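Local coordinates for protein putative thiol-disulfide isomerase or thioredoxin (Salmonella enterica subsp. enterica serovar Typhimurium, PDB 3L9V) that probably acts as a periplasmic thiol-disulfide oxidoreductase of the DsbA family, exchanging disulfide bonds with cysteines of other proteins through a thioredoxin-type active site, at residues A[73-77]-A[126-130]; A[151-157]-A[177-183]; A[55-59]-A[133-138]; A[36-42]-A[171-175]. One frame throughout, in Å; residues are numbered along the deposited sequence.

Contact 1. Residues A[73-77]-A[126-130]; sequences LAMVM and AVNDM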
loop_
_atom_site.group_PDB
_atom_site.type_symbol
_atom_site.label_atom_id
_atom_site.label_comp_id
_atom_site.label_asym_id
_atom_site.label_seq_id
_atom_site.Cartn_x
_atom_site.Cartn_y
_atom_site.Cartn_z
ATOM N N LEU A 73 11.109 4.507 -3.435
ATOM C CA LEU A 73 11.735 4.848 -4.715
ATOM C C LEU A 73 10.681 4.848 -5.813
ATOM O O LEU A 73 10.573 5.802 -6.596
ATOM C CB LEU A 73 12.903 3.886 -5.043
ATOM C CG LEU A 73 13.575 4.185 -6.381
ATOM C CD1 LEU A 73 14.169 5.610 -6.403
ATOM C CD2 LEU A 73 14.648 3.119 -6.662
ATOM N N ALA A 74 9.888 3.775 -5.857
ATOM C CA ALA A 74 8.717 3.718 -6.719
ATOM C C ALA A 74 7.850 4.993 -6.627
ATOM O O ALA A 74 7.450 5.555 -7.637
ATOM C CB ALA A 74 7.856 2.505 -6.356
HETATM N N MSE A 75 7.510 5.408 -5.416
HETATM C CA MSE A 75 6.698 6.617 -5.253
HETATM C C MSE A 75 7.419 7.846 -5.849
HETATM O O MSE A 75 6.858 8.582 -6.653
HETATM C CB MSE A 75 6.361 6.854 -3.769
HETATM C CG MSE A 75 5.609 5.698 -3.051
HETATM SE SE MSE A 75 5.390 6.067 -1.102
HETATM C CE MSE A 75 3.811 7.132 -1.397
ATOM N N VAL A 76 8.671 8.060 -5.474
ATOM C CA VAL A 76 9.417 9.179 -6.053
ATOM C C VAL A 76 9.374 9.142 -7.592
ATOM O O VAL A 76 9.201 10.180 -8.226
ATOM C CB VAL A 76 10.859 9.214 -5.545
ATOM C CG1 VAL A 76 11.696 10.236 -6.343
ATOM C CG2 VAL A 76 10.874 9.555 -4.053
HETATM N N MSE A 77 9.483 7.944 -8.175
HETATM C CA MSE A 77 9.574 7.782 -9.630
HETATM C C MSE A 77 8.217 7.651 -10.303
HETATM O O MSE A 77 8.138 7.580 -11.519
HETATM C CB MSE A 77 10.420 6.551 -10.010
HETATM C CG MSE A 77 11.895 6.662 -9.707
HETATM SE SE MSE A 77 12.848 4.961 -10.052
HETATM C CE MSE A 77 12.339 4.635 -11.889
ATOM N N ALA A 126 15.689 12.343 -1.746
ATOM C CA ALA A 126 14.259 12.250 -2.021
ATOM C C ALA A 126 13.653 10.903 -1.580
ATOM O O ALA A 126 12.515 10.848 -1.116
ATOM C CB ALA A 126 13.977 12.510 -3.484
ATOM N N VAL A 127 14.418 9.824 -1.727
ATOM C CA VAL A 127 13.966 8.511 -1.278
ATOM C C VAL A 127 14.075 8.436 0.227
ATOM O O VAL A 127 13.200 7.876 0.886
ATOM C CB VAL A 127 14.759 7.365 -1.936
ATOM C CG1 VAL A 127 14.295 6.002 -1.411
ATOM C CG2 VAL A 127 14.550 7.422 -3.382
ATOM N N ASN A 128 15.148 9.006 0.772
ATOM C CA ASN A 128 15.301 9.091 2.215
ATOM C C ASN A 128 14.078 9.767 2.824
ATOM O O ASN A 128 13.557 9.297 3.843
ATOM C CB ASN A 128 16.556 9.872 2.615
ATOM C CG ASN A 128 17.838 9.107 2.357
ATOM O OD1 ASN A 128 17.830 7.889 2.201
ATOM N ND2 ASN A 128 18.953 9.828 2.321
ATOM N N ASP A 129 13.632 10.858 2.194
ATOM C CA ASP A 129 12.479 11.618 2.670
ATOM C C ASP A 129 11.232 10.742 2.629
ATOM O O ASP A 129 10.412 10.806 3.516
ATOM C CB ASP A 129 12.204 12.832 1.785
ATOM C CG ASP A 129 13.193 13.969 2.001
ATOM O OD1 ASP A 129 14.090 13.841 2.851
ATOM O OD2 ASP A 129 13.061 14.994 1.304
HETATM N N MSE A 130 11.095 9.940 1.576
HETATM C CA MSE A 130 9.876 9.171 1.364
HETATM C C MSE A 130 9.799 7.966 2.316
HETATM O O MSE A 130 8.713 7.524 2.701
HETATM C CB MSE A 130 9.752 8.745 -0.094
HETATM C CG MSE A 130 8.323 8.519 -0.551
HETATM SE SE MSE A 130 7.256 10.164 -0.504
HETATM C CE MSE A 130 5.721 9.520 -1.489
#
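The carbonyl oxygen of Ala126 is where backbone polarity meets the apolar seam between segments 73-77 and 126-130: it accepts the helical hydrogen bond of Met130 N at 3.2 Å, while Val76 CG2 rests 3.6 Å from the same Ala126 O. No hydrogen bond passes between the two segments, and everything else here is hydrocarbon and selenium meeting across two helix faces. Val76 works with both branches. CG2 reaches in among the Ala126 carbonyl, Val127 CG2 and Met130 CB, whereas CG1 leans over the Ala126 methyl, 4.3 Å from its CB, on the more exposed side. On the buried side, one prong of Leu73 meets one prong of Val127, CD1 to CG2 at 3.5 Å; Leu73 CG stands anti to its backbone nitrogen (chi1 179°) and beside the carbonyl carbon, and from there CD1 meets that methyl. Met75 and Met130, both selenomethionine, cross at about a right angle. Met130 CG, anti to the backbone nitrogen (chi1 -154°), lies 3.9 Å from Met75 SE and 4.1 Å from Met75 CB. The two terminal methyls are modelled too close together to be trusted, so their exact placing is doubtful. The local axes approach to 9.0 Å at 117°, and Ala72 of helix 64-77 also touches Val127 and Met130. This is packing within the helical part of a DsbA-like fold: Phe107 of helix 100-111 lies against Leu73, Thr80 of helix 80-93 against Met75, and Val53 and Tyr55 of strand 52-56 also touch Met75.

Contact 2. Residues A[151-157]-A[177-183]; sequences VRGRYHI and VVRKLLA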
loop_
_atom_site.group_PDB
_atom_site.type_symbol
_atom_site.label_atom_id
_atom_site.label_comp_id
_atom_site.label_asym_id
_atom_site.label_seq_id
_atom_site.Cartn_x
_atom_site.Cartn_y
_atom_site.Cartn_z
ATOM N N VAL A 151 -9.832 6.369 5.620
ATOM C CA VAL A 151 -10.586 7.261 4.761
ATOM C C VAL A 151 -10.530 8.689 5.334
ATOM O O VAL A 151 -10.695 8.882 6.541
ATOM C CB VAL A 151 -12.015 6.768 4.577
ATOM C CG1 VAL A 151 -12.769 7.643 3.580
ATOM C CG2 VAL A 151 -12.017 5.293 4.115
ATOM N N ARG A 152 -10.228 9.659 4.466
ATOM C CA ARG A 152 -10.099 11.085 4.826
ATOM C C ARG A 152 -9.337 11.385 6.104
ATOM O O ARG A 152 -9.619 12.356 6.811
ATOM C CB ARG A 152 -11.474 11.754 4.853
ATOM C CG ARG A 152 -12.112 11.813 3.462
ATOM C CD ARG A 152 -13.638 11.798 3.491
ATOM N NE ARG A 152 -14.224 13.048 3.967
ATOM C CZ ARG A 152 -15.529 13.236 4.164
ATOM N NH1 ARG A 152 -15.969 14.408 4.606
ATOM N NH2 ARG A 152 -16.396 12.255 3.923
ATOM N N GLY A 153 -8.355 10.562 6.402
ATOM C CA GLY A 153 -7.546 10.777 7.576
ATOM C C GLY A 153 -8.281 10.613 8.889
ATOM O O GLY A 153 -7.729 10.969 9.941
ATOM N N ARG A 154 -9.507 10.085 8.858
ATOM C CA ARG A 154 -10.236 9.913 10.122
ATOM C C ARG A 154 -10.858 8.546 10.401
ATOM O O ARG A 154 -11.102 8.218 11.554
ATOM C CB ARG A 154 -11.277 11.020 10.342
ATOM C CG ARG A 154 -11.748 11.733 9.088
ATOM C CD ARG A 154 -12.866 12.710 9.431
ATOM N NE ARG A 154 -13.413 13.397 8.266
ATOM C CZ ARG A 154 -14.575 14.047 8.274
ATOM N NH1 ARG A 154 -15.296 14.081 9.382
ATOM N NH2 ARG A 154 -15.021 14.657 7.183
ATOM N N TYR A 155 -11.123 7.754 9.372
ATOM C CA TYR A 155 -11.816 6.476 9.576
ATOM C C TYR A 155 -10.913 5.318 9.187
ATOM O O TYR A 155 -10.365 5.306 8.081
ATOM C CB TYR A 155 -13.107 6.409 8.752
ATOM C CG TYR A 155 -13.995 7.630 8.871
ATOM C CD1 TYR A 155 -14.633 7.945 10.071
ATOM C CD2 TYR A 155 -14.214 8.457 7.777
ATOM C CE1 TYR A 155 -15.458 9.067 10.177
ATOM C CE2 TYR A 155 -15.030 9.577 7.872
ATOM C CZ TYR A 155 -15.644 9.875 9.076
ATOM O OH TYR A 155 -16.444 10.980 9.170
ATOM N N HIS A 156 -10.734 4.380 10.113
ATOM C CA HIS A 156 -10.008 3.134 9.862
ATOM C C HIS A 156 -11.012 2.026 9.551
ATOM O O HIS A 156 -11.879 1.727 10.360
ATOM C CB HIS A 156 -9.152 2.747 11.072
ATOM C CG HIS A 156 -8.453 1.427 10.923
ATOM N ND1 HIS A 156 -8.421 0.484 11.935
ATOM C CD2 HIS A 156 -7.765 0.888 9.894
ATOM C CE1 HIS A 156 -7.734 -0.568 11.534
ATOM N NE2 HIS A 156 -7.331 -0.355 10.290
ATOM N N ILE A 157 -10.921 1.443 8.368
ATOM C CA ILE A 157 -11.852 0.388 8.002
ATOM C C ILE A 157 -11.538 -0.854 8.843
ATOM O O ILE A 157 -10.383 -1.191 9.040
ATOM C CB ILE A 157 -11.820 0.087 6.487
ATOM C CG1 ILE A 157 -12.119 1.366 5.673
ATOM C CG2 ILE A 157 -12.787 -1.073 6.147
ATOM C CD1 ILE A 157 -13.594 1.913 5.806
ATOM N N VAL A 177 -18.685 0.560 1.920
ATOM C CA VAL A 177 -18.371 1.274 3.139
ATOM C C VAL A 177 -17.365 2.407 2.905
ATOM O O VAL A 177 -17.527 3.504 3.427
ATOM C CB VAL A 177 -17.910 0.317 4.261
ATOM C CG1 VAL A 177 -17.289 1.091 5.412
ATOM C CG2 VAL A 177 -19.098 -0.501 4.743
ATOM N N VAL A 178 -16.337 2.153 2.109
ATOM C CA VAL A 178 -15.401 3.225 1.780
ATOM C C VAL A 178 -16.069 4.355 1.028
ATOM O O VAL A 178 -15.840 5.529 1.323
ATOM C CB VAL A 178 -14.207 2.711 0.989
ATOM C CG1 VAL A 178 -13.377 3.901 0.451
ATOM C CG2 VAL A 178 -13.385 1.829 1.891
ATOM N N ARG A 179 -16.889 3.990 0.045
ATOM C CA ARG A 179 -17.708 4.944 -0.685
ATOM C C ARG A 179 -18.536 5.822 0.283
ATOM O O ARG A 179 -18.469 7.052 0.239
ATOM C CB ARG A 179 -18.628 4.203 -1.661
ATOM C CG ARG A 179 -19.497 5.117 -2.578
ATOM C CD ARG A 179 -20.736 4.360 -3.112
ATOM N NE ARG A 179 -21.666 4.107 -2.022
ATOM C CZ ARG A 179 -22.386 2.999 -1.856
ATOM N NH1 ARG A 179 -22.305 1.996 -2.723
ATOM N NH2 ARG A 179 -23.198 2.902 -0.810
ATOM N N LYS A 180 -19.307 5.185 1.157
ATOM C CA LYS A 180 -20.093 5.916 2.157
ATOM C C LYS A 180 -19.272 6.951 2.932
ATOM O O LYS A 180 -19.676 8.092 3.105
ATOM C CB LYS A 180 -20.742 4.935 3.128
ATOM C CG LYS A 180 -21.356 5.611 4.359
ATOM C CD LYS A 180 -22.152 4.613 5.198
ATOM C CE LYS A 180 -21.234 3.569 5.840
ATOM N NZ LYS A 180 -22.019 2.481 6.501
ATOM N N LEU A 181 -18.099 6.532 3.390
ATOM C CA LEU A 181 -17.240 7.369 4.205
ATOM C C LEU A 181 -16.574 8.489 3.416
ATOM O O LEU A 181 -16.109 9.476 3.990
ATOM C CB LEU A 181 -16.178 6.511 4.885
ATOM C CG LEU A 181 -16.693 5.561 5.966
ATOM C CD1 LEU A 181 -15.546 4.693 6.479
ATOM C CD2 LEU A 181 -17.354 6.324 7.121
ATOM N N LEU A 182 -16.521 8.325 2.099
ATOM C CA LEU A 182 -16.015 9.376 1.242
ATOM C C LEU A 182 -17.096 10.393 0.890
ATOM O O LEU A 182 -16.806 11.400 0.268
ATOM C CB LEU A 182 -15.476 8.774 -0.046
ATOM C CG LEU A 182 -14.064 8.198 0.134
ATOM C CD1 LEU A 182 -13.712 7.268 -1.005
ATOM C CD2 LEU A 182 -13.114 9.347 0.201
ATOM N N ALA A 183 -18.340 10.109 1.252
ATOM C CA ALA A 183 -19.454 10.989 0.868
ATOM C C ALA A 183 -19.305 12.408 1.437
ATOM O O ALA A 183 -18.717 12.605 2.496
ATOM C CB ALA A 183 -20.773 10.385 1.305
#
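Leu181 projects from the C-terminal helix and packs against a beta hairpin, on Val151, Tyr155 and Ile157. The hairpin joins strands 148-151 and 155-157 of the thioredoxin-fold sheet and carries a classic beta bulge, in which Arg154 and Tyr155 both face Val151; Val151 O accepts the backbone N-H of each. Strand 155-157 and helix 177-182 run almost exactly antiparallel, at 174°, with their axes 10.3 Å apart.

Apolar contacts make up most of the interface, and the three parts of Leu181 divide the work. Its CB meets Val151 CG1 at 3.8 Å. Branch CD1 slides past Ile157 in the opposite direction and presses on Ile157 CD1 at 3.5 Å, a tight fit for two methyls. Ile157 CD1 also touches Val177 CG1 at 3.8 Å and lies against Val178. The same Val151 CG1 also packs on Leu182 CG at 3.7 Å, the two side chains crossing at about a right angle, while Val151 CG2 turns to Val178.

A CH-pi contact uses the second branch: Leu181 CD2 sits over one face of the Tyr155 ring, 4.0 Å from its centroid and 15° off the normal. Arg154 CG lies over the opposite face, toward the rim, so each face has an aliphatic neighbour, while Trp5 of strand 5-7 meets the ring edge-to-face.

The polar part gathers at the end of the helix. Bent at chi3 (72°), Arg152 brings NH2 to two backbone carbonyls, donating to Leu181 O at 2.8 Å and, weakly, to Ala183 O at 2.7 Å.

Contact 3. Residues A[55-59]-A[133-138]; sequences YHVSL and LQERLF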
loop_
_atom_site.group_PDB
_atom_site.type_symbol
_atom_site.label_atom_id
_atom_site.label_comp_id
_atom_site.label_asym_id
_atom_site.label_seq_id
_atom_site.Cartn_x
_atom_site.Cartn_y
_atom_site.Cartn_z
ATOM N N TYR A 55 1.119 3.078 1.281
ATOM C CA TYR A 55 2.359 3.153 1.983
ATOM C C TYR A 55 2.734 1.778 2.463
ATOM O O TYR A 55 1.903 1.073 3.026
ATOM C CB TYR A 55 2.220 4.053 3.205
ATOM C CG TYR A 55 1.803 5.476 2.899
ATOM C CD1 TYR A 55 2.517 6.253 1.992
ATOM C CD2 TYR A 55 0.734 6.060 3.571
ATOM C CE1 TYR A 55 2.156 7.576 1.742
ATOM C CE2 TYR A 55 0.364 7.382 3.331
ATOM C CZ TYR A 55 1.080 8.129 2.419
ATOM O OH TYR A 55 0.704 9.420 2.177
ATOM N N HIS A 56 4.009 1.443 2.297
ATOM C CA HIS A 56 4.552 0.157 2.721
ATOM C C HIS A 56 5.012 0.172 4.176
ATOM O O HIS A 56 5.511 1.189 4.675
ATOM C CB HIS A 56 5.706 -0.274 1.802
ATOM C CG HIS A 56 5.987 -1.734 1.870
ATOM N ND1 HIS A 56 6.982 -2.280 2.667
ATOM C CD2 HIS A 56 5.376 -2.794 1.281
ATOM C CE1 HIS A 56 6.963 -3.588 2.560
ATOM N NE2 HIS A 56 6.008 -3.933 1.715
ATOM N N VAL A 57 4.830 -0.950 4.864
ATOM C CA VAL A 57 5.201 -1.043 6.266
ATOM C C VAL A 57 6.382 -1.994 6.402
ATOM O O VAL A 57 6.465 -3.009 5.710
ATOM C CB VAL A 57 4.026 -1.489 7.185
ATOM C CG1 VAL A 57 2.731 -0.723 6.835
ATOM C CG2 VAL A 57 3.811 -2.970 7.115
ATOM N N SER A 58 7.290 -1.645 7.302
ATOM C CA SER A 58 8.601 -2.266 7.386
ATOM C C SER A 58 8.624 -3.384 8.392
ATOM O O SER A 58 9.500 -4.239 8.333
ATOM C CB SER A 58 9.644 -1.215 7.777
ATOM O OG SER A 58 9.653 -0.197 6.803
ATOM N N LEU A 59 7.658 -3.381 9.311
ATOM C CA LEU A 59 7.755 -4.272 10.459
ATOM C C LEU A 59 7.691 -5.749 10.091
ATOM O O LEU A 59 8.213 -6.597 10.810
ATOM C CB LEU A 59 6.751 -3.913 11.573
ATOM C CG LEU A 59 5.236 -4.138 11.529
ATOM C CD1 LEU A 59 4.833 -5.580 11.228
ATOM C CD2 LEU A 59 4.650 -3.705 12.869
ATOM N N LEU A 133 8.729 9.625 5.484
ATOM C CA LEU A 133 7.297 9.865 5.473
ATOM C C LEU A 133 6.504 8.588 5.810
ATOM O O LEU A 133 5.549 8.634 6.602
ATOM C CB LEU A 133 6.851 10.413 4.127
ATOM C CG LEU A 133 5.334 10.609 4.025
ATOM C CD1 LEU A 133 4.849 11.773 4.908
ATOM C CD2 LEU A 133 4.900 10.800 2.584
ATOM N N GLN A 134 6.891 7.454 5.219
ATOM C CA GLN A 134 6.143 6.208 5.445
ATOM C C GLN A 134 6.186 5.789 6.900
ATOM O O GLN A 134 5.172 5.338 7.472
ATOM C CB GLN A 134 6.633 5.079 4.534
ATOM C CG GLN A 134 6.290 5.315 3.044
ATOM C CD GLN A 134 6.867 4.219 2.152
ATOM O OE1 GLN A 134 6.190 3.232 1.851
ATOM N NE2 GLN A 134 8.126 4.389 1.731
ATOM N N GLU A 135 7.355 5.955 7.507
ATOM C CA GLU A 135 7.527 5.565 8.891
ATOM C C GLU A 135 6.836 6.576 9.816
ATOM O O GLU A 135 6.291 6.199 10.850
ATOM C CB GLU A 135 9.007 5.418 9.234
ATOM C CG GLU A 135 9.767 4.407 8.357
ATOM C CD GLU A 135 9.385 2.938 8.625
ATOM O OE1 GLU A 135 8.459 2.688 9.428
ATOM O OE2 GLU A 135 10.015 2.030 8.023
ATOM N N ARG A 136 6.847 7.853 9.433
ATOM C CA ARG A 136 6.166 8.887 10.206
ATOM C C ARG A 136 4.656 8.621 10.203
ATOM O O ARG A 136 4.014 8.569 11.255
ATOM C CB ARG A 136 6.475 10.283 9.628
ATOM C CG ARG A 136 5.690 11.423 10.261
ATOM C CD ARG A 136 6.407 12.783 10.088
ATOM N NE ARG A 136 6.378 13.270 8.713
ATOM C CZ ARG A 136 7.394 13.179 7.855
ATOM N NH1 ARG A 136 8.543 12.613 8.210
ATOM N NH2 ARG A 136 7.256 13.653 6.629
ATOM N N LEU A 137 4.101 8.406 9.017
ATOM C CA LEU A 137 2.662 8.231 8.904
ATOM C C LEU A 137 2.187 6.932 9.569
ATOM O O LEU A 137 1.038 6.848 10.021
ATOM C CB LEU A 137 2.214 8.352 7.454
ATOM C CG LEU A 137 2.514 9.722 6.827
ATOM C CD1 LEU A 137 2.161 9.748 5.325
ATOM C CD2 LEU A 137 1.790 10.850 7.587
ATOM N N PHE A 138 3.073 5.937 9.656
ATOM C CA PHE A 138 2.735 4.685 10.336
ATOM C C PHE A 138 2.370 5.052 11.761
ATOM O O PHE A 138 1.409 4.539 12.307
ATOM C CB PHE A 138 3.909 3.696 10.320
ATOM C CG PHE A 138 3.616 2.348 10.985
ATOM C CD1 PHE A 138 3.228 1.255 10.238
ATOM C CD2 PHE A 138 3.785 2.179 12.348
ATOM C CE1 PHE A 138 2.967 0.010 10.843
ATOM C CE2 PHE A 138 3.538 0.939 12.954
ATOM C CZ PHE A 138 3.132 -0.142 12.188
HETATM O O HOH W 1 4.809 2.510 7.020
HETATM O O HOH W 2 6.659 0.880 8.576
#
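Gln134 reaches across to the backbone of His56: Gln134 OE1 takes the N-H of His56 at 2.9 Å, the nitrogen lying in the plane of the amide carbonyl. An extended chain beyond CG carries it there, past Tyr55, whose ring plane stands 49° from the amide plane. Tyr55 in turn lies obliquely against Leu137, CZ to CD1 at 3.5 Å. Phe138 presents its ring edge to Val57, with CD1 4.0 Å from Val57 CG1 in the ring plane, and crosses Leu59 at about a right angle. Glu135, folded back at chi2 (-71°), receives Ser58 OG on the syn side of OE2 at 2.6 Å, somewhat out of the carboxylate plane. Its OE1 accepts a hydrogen bond from a water that in turn accepts one from Ser58 N. A second water joins His56 O to Gln134 O.

Strand 52-56 is an outer strand of the thioredoxin-fold sheet. Gln134 OE1 and the water bound to Gln134 O therefore serve His56 N and O, which a further strand could otherwise pair. Thr68 O holds Gln134 NE2, fixing which way round the amide lies, while Phe24 N binds His56 NE2. Two donors on the carboxylate would probably favour its ionised form.

Contact 4. Residues A[36-42]-A[171-175]; sequences MGVDQAI and RSRYA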
loop_
_atom_site.group_PDB
_atom_site.type_symbol
_atom_site.label_atom_id
_atom_site.label_comp_id
_atom_site.label_asym_id
_atom_site.label_seq_id
_atom_site.Cartn_x
_atom_site.Cartn_y
_atom_site.Cartn_z
HETATM N N MSE A 36 -8.395 -9.870 -5.783
HETATM C CA MSE A 36 -9.806 -9.636 -5.494
HETATM C C MSE A 36 -10.343 -8.313 -5.986
HETATM O O MSE A 36 -11.529 -8.051 -5.854
HETATM C CB MSE A 36 -10.060 -9.770 -4.003
HETATM C CG MSE A 36 -9.844 -11.172 -3.500
HETATM SE SE MSE A 36 -10.266 -11.268 -1.616
HETATM C CE MSE A 36 -9.999 -13.201 -1.430
ATOM N N GLY A 37 -9.467 -7.473 -6.522
ATOM C CA GLY A 37 -9.873 -6.188 -7.070
ATOM C C GLY A 37 -10.481 -5.221 -6.064
ATOM O O GLY A 37 -11.291 -4.381 -6.445
ATOM N N VAL A 38 -10.116 -5.356 -4.791
ATOM C CA VAL A 38 -10.606 -4.448 -3.754
ATOM C C VAL A 38 -9.973 -3.053 -3.916
ATOM O O VAL A 38 -10.676 -2.055 -3.895
ATOM C CB VAL A 38 -10.359 -5.027 -2.348
ATOM C CG1 VAL A 38 -10.660 -4.003 -1.267
ATOM C CG2 VAL A 38 -11.208 -6.299 -2.131
ATOM N N ASP A 39 -8.652 -2.983 -4.085
ATOM C CA ASP A 39 -8.006 -1.695 -4.363
ATOM C C ASP A 39 -8.685 -0.993 -5.554
ATOM O O ASP A 39 -9.007 0.203 -5.511
ATOM C CB ASP A 39 -6.498 -1.861 -4.619
ATOM C CG ASP A 39 -5.689 -2.029 -3.336
ATOM O OD1 ASP A 39 -6.289 -2.073 -2.237
ATOM O OD2 ASP A 39 -4.441 -2.102 -3.420
ATOM N N GLN A 40 -8.930 -1.741 -6.616
ATOM C CA GLN A 40 -9.531 -1.159 -7.815
ATOM C C GLN A 40 -10.966 -0.693 -7.557
ATOM O O GLN A 40 -11.353 0.387 -7.986
ATOM C CB GLN A 40 -9.474 -2.166 -8.963
ATOM C CG GLN A 40 -10.264 -1.807 -10.185
ATOM C CD GLN A 40 -10.398 -2.999 -11.141
ATOM O OE1 GLN A 40 -9.515 -3.862 -11.206
ATOM N NE2 GLN A 40 -11.507 -3.050 -11.877
ATOM N N ALA A 41 -11.749 -1.503 -6.851
ATOM C CA ALA A 41 -13.117 -1.112 -6.499
ATOM C C ALA A 41 -13.129 0.169 -5.649
ATOM O O ALA A 41 -14.022 0.991 -5.762
ATOM C CB ALA A 41 -13.844 -2.262 -5.782
ATOM N N ILE A 42 -12.129 0.321 -4.791
ATOM C CA ILE A 42 -11.981 1.534 -3.995
ATOM C C ILE A 42 -11.629 2.732 -4.896
ATOM O O ILE A 42 -12.220 3.802 -4.773
ATOM C CB ILE A 42 -10.933 1.338 -2.865
ATOM C CG1 ILE A 42 -11.505 0.456 -1.755
ATOM C CG2 ILE A 42 -10.515 2.668 -2.258
ATOM C CD1 ILE A 42 -10.481 0.130 -0.665
ATOM N N ARG A 171 -15.890 -7.827 -1.950
ATOM C CA ARG A 171 -15.358 -6.630 -2.594
ATOM C C ARG A 171 -16.376 -5.480 -2.633
ATOM O O ARG A 171 -16.062 -4.336 -2.309
ATOM C CB ARG A 171 -14.919 -6.978 -4.018
ATOM C CG ARG A 171 -14.596 -5.777 -4.896
ATOM C CD ARG A 171 -14.056 -6.230 -6.271
ATOM N NE ARG A 171 -15.084 -6.825 -7.121
ATOM C CZ ARG A 171 -14.998 -8.010 -7.727
ATOM N NH1 ARG A 171 -13.924 -8.771 -7.599
ATOM N NH2 ARG A 171 -16.001 -8.430 -8.474
ATOM N N SER A 172 -17.601 -5.797 -3.032
ATOM C CA SER A 172 -18.650 -4.787 -3.125
ATOM C C SER A 172 -18.986 -4.182 -1.763
ATOM O O SER A 172 -19.201 -2.971 -1.647
ATOM C CB SER A 172 -19.923 -5.375 -3.737
ATOM O OG SER A 172 -19.683 -5.835 -5.051
ATOM N N ARG A 173 -19.040 -5.022 -0.737
ATOM C CA ARG A 173 -19.395 -4.519 0.583
ATOM C C ARG A 173 -18.290 -3.669 1.179
ATOM O O ARG A 173 -18.563 -2.644 1.789
ATOM C CB ARG A 173 -19.811 -5.655 1.517
ATOM C CG ARG A 173 -21.105 -6.297 1.060
ATOM C CD ARG A 173 -21.332 -7.661 1.698
ATOM N NE ARG A 173 -22.435 -8.318 1.015
ATOM C CZ ARG A 173 -22.847 -9.554 1.257
ATOM N NH1 ARG A 173 -22.241 -10.293 2.171
ATOM N NH2 ARG A 173 -23.865 -10.047 0.572
ATOM N N TYR A 174 -17.040 -4.078 0.979
ATOM C CA TYR A 174 -15.898 -3.311 1.466
ATOM C C TYR A 174 -15.864 -1.933 0.792
ATOM O O TYR A 174 -15.745 -0.906 1.464
ATOM C CB TYR A 174 -14.590 -4.069 1.199
ATOM C CG TYR A 174 -13.410 -3.631 2.040
ATOM C CD1 TYR A 174 -13.122 -4.253 3.246
ATOM C CD2 TYR A 174 -12.578 -2.603 1.619
ATOM C CE1 TYR A 174 -12.037 -3.857 4.015
ATOM C CE2 TYR A 174 -11.491 -2.202 2.380
ATOM C CZ TYR A 174 -11.227 -2.823 3.564
ATOM O OH TYR A 174 -10.143 -2.426 4.294
ATOM N N ALA A 175 -15.992 -1.919 -0.531
ATOM C CA ALA A 175 -16.007 -0.668 -1.286
ATOM C C ALA A 175 -17.218 0.219 -0.945
ATOM O O ALA A 175 -17.104 1.441 -0.947
ATOM C CB ALA A 175 -15.953 -0.936 -2.796
#
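The break between helices 27-35 and 38-43, at Met36 and Gly37, is held by Arg171 of the long C-terminal helix. Arg171 NH1 donates to Met36 O at 3.0 Å in a nearly straight bond (174°). The oxygen lies in the guanidinium plane, yet the donor stands well above the plane of the Met36 carbonyl. A bend at chi3 (71°) turns the guanidinium edge to Met36 O, and CD lies 3.3 Å from Gly37 O, while Arg171 CG rests 3.7 Å from Ala41 CB. Gly37, with positive phi, ends one helix and is the N-cap of the next, so the arginine holds the junction between the two helices in the region that follows the putative CxxC of this DsbA-like thioredoxin fold. Beyond the junction, helices 38-43 and 167-182 pack with local axes 9.2 Å apart, crossing at -44°. Two methyls allow this approach, Ala41 CB and Ala175 CB at 3.9 Å. Further in, the Tyr174 ring is met from two directions: Ile42 CD1 touches its edge in plane, 4.0 Å from CE2, and Val38 CG1 comes in obliquely, 3.7 Å from CD2. Phe32 of helix 27-35 meets the same ring edge-to-face, and the Tyr174 hydroxyl is hydrogen-bonded to Asn159 OD1.

Overall arrangement
Contacts 1 and 3 share helix 125-140 and touch, their centres 12 Å apart, with Met75 CE 3.6 Å from Tyr55 CE1. Contacts 2 and 4 share helix 167-182 and also touch, at 13 Å between centres, where Ile157 CG2 lies 3.5 Å from Tyr174 CZ. The two pairs lie well separated: contacts 1 and 4 stand on opposite sides of the chain's centre, about 27 Å apart between centres. Along the sequence contact 1 nests inside contact 3, and contact 3 inside contact 4, while contacts 2 and 4 interlock. The first pair thus ties the helical insertion to the outer strand 52-56, and the second fastens the C-terminal helix to the thioredoxin core, as in other DsbA-like proteins.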